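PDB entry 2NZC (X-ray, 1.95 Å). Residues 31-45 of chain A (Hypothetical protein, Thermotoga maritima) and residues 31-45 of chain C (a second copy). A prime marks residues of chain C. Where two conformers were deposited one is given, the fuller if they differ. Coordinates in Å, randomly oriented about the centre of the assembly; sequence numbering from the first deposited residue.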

# COMPACT_ATOMS: atom_id res chain seq x y z
N PHE A 31 -6.79 -6.92 16.74
CA PHE A 31 -6.49 -7.97 15.77
C PHE A 31 -5.15 -7.81 15.08
O PHE A 31 -4.91 -8.41 14.03
CB PHE A 31 -7.63 -8.05 14.72
CG PHE A 31 -8.90 -8.63 15.27
CD1 PHE A 31 -9.13 -9.99 15.23
CD2 PHE A 31 -9.85 -7.81 15.89
CE1 PHE A 31 -10.32 -10.56 15.80
CE2 PHE A 31 -11.02 -8.34 16.45
CZ PHE A 31 -11.27 -9.72 16.39
N SER A 32 -4.26 -7.02 15.67
CA SER A 32 -3.05 -6.62 14.93
C SER A 32 -2.12 -7.79 14.68
O SER A 32 -1.36 -7.76 13.72
CB SER A 32 -2.29 -5.52 15.66
OG SER A 32 -2.05 -5.93 16.99
N GLU A 33 -2.15 -8.79 15.56
CA GLU A 33 -1.34 -10.01 15.43
C GLU A 33 -1.54 -10.66 14.06
O GLU A 33 -0.62 -11.23 13.50
CB GLU A 33 -1.75 -11.01 16.52
CG GLU A 33 -1.99 -10.41 17.92
CD GLU A 33 -3.19 -9.45 17.99
OE1 GLU A 33 -4.33 -9.89 17.79
OE2 GLU A 33 -2.97 -8.25 18.25
N ASP A 34 -2.77 -10.58 13.57
CA ASP A 34 -3.23 -11.24 12.33
C ASP A 34 -3.02 -10.41 11.08
O ASP A 34 -3.20 -10.91 9.96
CB ASP A 34 -4.74 -11.52 12.44
CG ASP A 34 -5.10 -12.26 13.70
OD1 ASP A 34 -4.30 -13.12 14.09
OD2 ASP A 34 -6.16 -11.98 14.31
N ILE A 35 -2.61 -9.15 11.24
CA ILE A 35 -2.63 -8.24 10.10
C ILE A 35 -1.26 -8.26 9.49
O ILE A 35 -0.26 -8.05 10.20
CB ILE A 35 -2.98 -6.79 10.54
CG1 ILE A 35 -4.43 -6.73 10.98
CG2 ILE A 35 -2.69 -5.76 9.38
CD1 ILE A 35 -4.82 -5.37 11.56
N LEU A 36 -1.21 -8.54 8.19
CA LEU A 36 0.04 -8.64 7.46
C LEU A 36 0.31 -7.36 6.66
O LEU A 36 1.44 -7.10 6.20
CB LEU A 36 -0.03 -9.85 6.51
CG LEU A 36 -0.25 -11.25 7.09
CD1 LEU A 36 -0.18 -12.29 5.96
CD2 LEU A 36 0.76 -11.57 8.16
N LEU A 37 -0.73 -6.56 6.44
CA LEU A 37 -0.55 -5.36 5.59
C LEU A 37 -1.71 -4.46 5.85
O LEU A 37 -2.85 -4.93 5.86
CB LEU A 37 -0.60 -5.73 4.09
CG LEU A 37 -0.42 -4.53 3.13
CD1 LEU A 37 0.98 -3.93 3.31
CD2 LEU A 37 -0.67 -4.91 1.69
N ARG A 38 -1.45 -3.18 6.04
CA ARG A 38 -2.60 -2.26 6.14
C ARG A 38 -2.31 -1.05 5.29
O ARG A 38 -1.26 -0.46 5.41
CB ARG A 38 -2.82 -1.82 7.59
CG ARG A 38 -3.98 -0.75 7.73
CD ARG A 38 -4.30 -0.54 9.24
NE ARG A 38 -5.19 0.62 9.41
CZ ARG A 38 -5.73 1.02 10.56
NH1 ARG A 38 -5.48 0.36 11.69
NH2 ARG A 38 -6.50 2.11 10.56
N VAL A 39 -3.26 -0.66 4.44
CA VAL A 39 -3.08 0.49 3.54
C VAL A 39 -4.26 1.42 3.80
O VAL A 39 -5.42 0.99 3.70
CB VAL A 39 -3.10 0.05 2.06
CG1 VAL A 39 -2.94 1.31 1.13
CG2 VAL A 39 -1.94 -0.93 1.82
N GLY A 40 -3.98 2.66 4.16
CA GLY A 40 -5.04 3.64 4.37
C GLY A 40 -4.93 4.75 3.34
O GLY A 40 -3.85 5.30 3.13
N TYR A 41 -6.06 5.08 2.70
CA TYR A 41 -6.10 6.07 1.62
C TYR A 41 -7.29 6.95 1.87
O TYR A 41 -8.45 6.51 1.69
CB TYR A 41 -6.21 5.36 0.26
CG TYR A 41 -6.37 6.31 -0.93
CD1 TYR A 41 -5.26 6.92 -1.51
CD2 TYR A 41 -7.64 6.62 -1.46
CE1 TYR A 41 -5.39 7.75 -2.57
CE2 TYR A 41 -7.78 7.51 -2.54
CZ TYR A 41 -6.64 8.05 -3.09
OH TYR A 41 -6.72 8.90 -4.15
N PRO A 42 -7.06 8.17 2.40
CA PRO A 42 -8.16 9.09 2.52
C PRO A 42 -8.75 9.57 1.20
O PRO A 42 -8.01 9.84 0.24
CB PRO A 42 -7.55 10.30 3.27
CG PRO A 42 -6.23 9.88 3.72
CD PRO A 42 -5.79 8.70 2.96
N VAL A 43 -10.07 9.78 1.18
CA VAL A 43 -10.69 10.42 0.04
C VAL A 43 -11.32 11.70 0.55
O VAL A 43 -12.49 11.73 0.90
CB VAL A 43 -11.74 9.50 -0.62
CG1 VAL A 43 -12.26 10.13 -1.91
CG2 VAL A 43 -11.12 8.13 -0.88
N ARG A 44 -10.53 12.77 0.63
CA ARG A 44 -11.02 13.99 1.27
C ARG A 44 -12.17 14.63 0.53
O ARG A 44 -13.08 15.21 1.15
CB ARG A 44 -9.88 14.98 1.54
CG ARG A 44 -8.82 14.30 2.43
CD ARG A 44 -7.99 15.27 3.25
NE ARG A 44 -7.51 14.56 4.44
CZ ARG A 44 -6.45 13.75 4.48
NH1 ARG A 44 -5.70 13.54 3.40
NH2 ARG A 44 -6.12 13.17 5.63
N GLU A 45 -12.17 14.50 -0.79
CA GLU A 45 -13.24 15.15 -1.54
C GLU A 45 -14.59 14.46 -1.32
O GLU A 45 -15.62 14.99 -1.69
CB GLU A 45 -12.89 15.31 -3.02
CG GLU A 45 -13.17 14.12 -3.89
CD GLU A 45 -12.63 14.32 -5.30
OE1 GLU A 45 -13.44 14.54 -6.21
OE2 GLU A 45 -11.38 14.27 -5.48
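Chain C (31-45) FSEDILLRVGYPVRE

When two copies of one protein pair through the same strand in antiparallel fashion, a residue at the centre can meet its own copy, and the contacts around it recur in nearly the same form. Here that residue is Val39, whose CA lies 4.4 Å from the CA of Val39′. Val39 CG2 approaches Val39′ CG1 at 4.0 Å, and on the same face Leu37 CD1 lies 4.0 Å from Val39′ CG1 and 4.2 Å from Tyr41′ CD1, at the edge of the tyrosine ring. The reciprocal contacts are nearly identical, Val39 CG1 reaching Leu37′ CD1 at 4.0 Å.

The backbone follows the same register. In both chains residues 37-43 are extended, and the strands run at 175° to one another, with a closest axial approach of 4.7 Å. Val39 and Val39′ form a non-hydrogen-bonded pair, flanked by the hydrogen-bonded pairs Arg38 with Gly40′ and Gly40 with Arg38′. Arg38 N donates to Gly40′ O at 2.9 Å and Gly40′ N to Arg38 O at 2.7 Å; Gly40 N donates to Arg38′ O at 2.7 Å and Arg38′ N to Gly40 O at 2.9 Å. The side chains of Arg38 and Arg38′ leave on the face opposite the valines.

Farther out the ladder opens: Leu36 and Pro42′ have their CA atoms 6.2 Å apart. A proline nitrogen has no proton to offer, and Pro42′ CD instead lies 3.4 Å from Leu36 O. A water donates to Leu36 O and Pro42′ O, at 2.7 Å each, and a second donates to Pro42 O at 2.8 Å and Leu36′ O at 2.7 Å.

At the polar edge, Arg44′ reaches back beyond the corner at Leu36. Its NH1 and NH2 both donate to Ile35 O, at 2.7 and 2.9 Å, while Glu33 O lies over one face of the guanidinium. Arg44 grips Ile35′ O less evenly, NH1 at 2.9 Å and NH2 at 3.3 Å.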

# COMPACT_ATOMS: atom_id res chain seq x y z
N PHE C 31 -1.20 14.41 13.04
CA PHE C 31 -0.79 14.97 11.75
C PHE C 31 -1.61 14.42 10.58
O PHE C 31 -1.23 14.57 9.43
CB PHE C 31 0.71 14.73 11.54
CG PHE C 31 1.60 15.64 12.35
CD1 PHE C 31 1.96 15.29 13.65
CD2 PHE C 31 2.05 16.85 11.83
CE1 PHE C 31 2.77 16.13 14.41
CE2 PHE C 31 2.85 17.71 12.59
CZ PHE C 31 3.21 17.35 13.87
N SER C 32 -2.75 13.82 10.87
CA SER C 32 -3.43 13.05 9.82
C SER C 32 -3.93 13.92 8.67
O SER C 32 -4.08 13.43 7.56
CB SER C 32 -4.60 12.25 10.40
OG SER C 32 -5.51 13.14 11.01
N GLU C 33 -4.19 15.20 8.91
CA GLU C 33 -4.77 16.04 7.87
C GLU C 33 -3.84 16.19 6.65
O GLU C 33 -4.31 16.52 5.57
CB GLU C 33 -5.21 17.41 8.40
CG GLU C 33 -4.08 18.44 8.43
CD GLU C 33 -4.53 19.84 8.80
OE1 GLU C 33 -5.38 19.97 9.70
OE2 GLU C 33 -4.01 20.81 8.21
N ASP C 34 -2.54 15.97 6.85
CA ASP C 34 -1.55 16.17 5.81
C ASP C 34 -1.15 14.87 5.12
O ASP C 34 -0.40 14.91 4.15
CB ASP C 34 -0.28 16.79 6.39
CG ASP C 34 -0.56 18.07 7.09
OD1 ASP C 34 -0.80 19.08 6.38
OD2 ASP C 34 -0.53 18.03 8.35
N ILE C 35 -1.66 13.75 5.61
CA ILE C 35 -1.20 12.44 5.13
C ILE C 35 -2.15 12.01 4.02
O ILE C 35 -3.37 12.06 4.21
CB ILE C 35 -1.19 11.38 6.29
CG1 ILE C 35 -0.19 11.83 7.37
CG2 ILE C 35 -0.83 9.95 5.77
CD1 ILE C 35 -0.14 10.94 8.65
N LEU C 36 -1.60 11.64 2.86
CA LEU C 36 -2.38 11.29 1.67
C LEU C 36 -2.41 9.80 1.50
O LEU C 36 -3.26 9.30 0.81
CB LEU C 36 -1.77 11.91 0.39
CG LEU C 36 -1.82 13.46 0.40
CD1 LEU C 36 -1.06 14.03 -0.81
CD2 LEU C 36 -3.24 13.99 0.42
N LEU C 37 -1.45 9.11 2.12
CA LEU C 37 -1.40 7.67 2.01
C LEU C 37 -0.62 7.10 3.19
O LEU C 37 0.38 7.69 3.61
CB LEU C 37 -0.72 7.26 0.71
CG LEU C 37 -0.43 5.79 0.46
CD1 LEU C 37 -1.78 5.03 0.24
CD2 LEU C 37 0.46 5.63 -0.77
N ARG C 38 -1.04 5.95 3.70
CA ARG C 38 -0.25 5.31 4.75
C ARG C 38 -0.25 3.82 4.52
O ARG C 38 -1.31 3.23 4.33
CB ARG C 38 -0.82 5.67 6.14
CG ARG C 38 -0.17 4.89 7.33
CD ARG C 38 -0.70 5.39 8.71
NE ARG C 38 -0.17 4.56 9.80
CZ ARG C 38 -0.44 4.75 11.09
NH1 ARG C 38 -1.22 5.75 11.48
NH2 ARG C 38 0.10 3.93 11.98
N VAL C 39 0.94 3.21 4.52
CA VAL C 39 1.05 1.77 4.30
C VAL C 39 1.85 1.23 5.48
O VAL C 39 2.96 1.70 5.73
CB VAL C 39 1.81 1.46 2.99
CG1 VAL C 39 1.87 -0.06 2.74
CG2 VAL C 39 1.10 2.13 1.78
N GLY C 40 1.29 0.24 6.16
CA GLY C 40 1.97 -0.43 7.28
C GLY C 40 2.23 -1.87 6.93
O GLY C 40 1.32 -2.60 6.54
N TYR C 41 3.48 -2.29 7.06
CA TYR C 41 3.91 -3.62 6.72
C TYR C 41 4.76 -4.15 7.86
O TYR C 41 5.91 -3.74 8.00
CB TYR C 41 4.68 -3.59 5.38
CG TYR C 41 5.28 -4.91 4.99
CD1 TYR C 41 4.50 -5.90 4.37
CD2 TYR C 41 6.63 -5.18 5.20
CE1 TYR C 41 5.04 -7.09 3.99
CE2 TYR C 41 7.16 -6.38 4.84
CZ TYR C 41 6.37 -7.33 4.21
OH TYR C 41 6.87 -8.54 3.85
N PRO C 42 4.20 -5.04 8.70
CA PRO C 42 4.99 -5.66 9.73
C PRO C 42 6.03 -6.60 9.16
O PRO C 42 5.77 -7.29 8.17
CB PRO C 42 3.95 -6.50 10.52
CG PRO C 42 2.67 -5.95 10.18
CD PRO C 42 2.78 -5.43 8.79
N VAL C 43 7.19 -6.64 9.82
CA VAL C 43 8.22 -7.61 9.54
C VAL C 43 8.40 -8.43 10.81
O VAL C 43 9.35 -8.24 11.55
CB VAL C 43 9.56 -6.96 9.07
CG1 VAL C 43 10.54 -8.03 8.59
CG2 VAL C 43 9.30 -5.98 7.97
N ARG C 44 7.48 -9.34 11.08
CA ARG C 44 7.50 -10.09 12.35
C ARG C 44 8.77 -10.92 12.55
O ARG C 44 9.24 -11.07 13.66
CB ARG C 44 6.23 -10.92 12.53
CG ARG C 44 5.00 -9.99 12.39
CD ARG C 44 3.75 -10.58 13.02
NE ARG C 44 2.75 -9.54 13.21
CZ ARG C 44 1.93 -9.11 12.27
NH1 ARG C 44 1.06 -8.15 12.55
NH2 ARG C 44 1.96 -9.63 11.04
N GLU C 45 9.33 -11.39 11.43
CA GLU C 45 10.62 -12.10 11.41
C GLU C 45 11.70 -11.27 12.11
O GLU C 45 12.57 -11.82 12.79
CB GLU C 45 10.98 -12.32 9.93
CG GLU C 45 12.29 -13.02 9.64
CD GLU C 45 12.43 -13.39 8.16
OE1 GLU C 45 11.50 -13.09 7.36
OE2 GLU C 45 13.46 -14.00 7.81
O HOH W 1 3.64 -8.43 6.97
O HOH W 2 -5.38 10.48 -0.32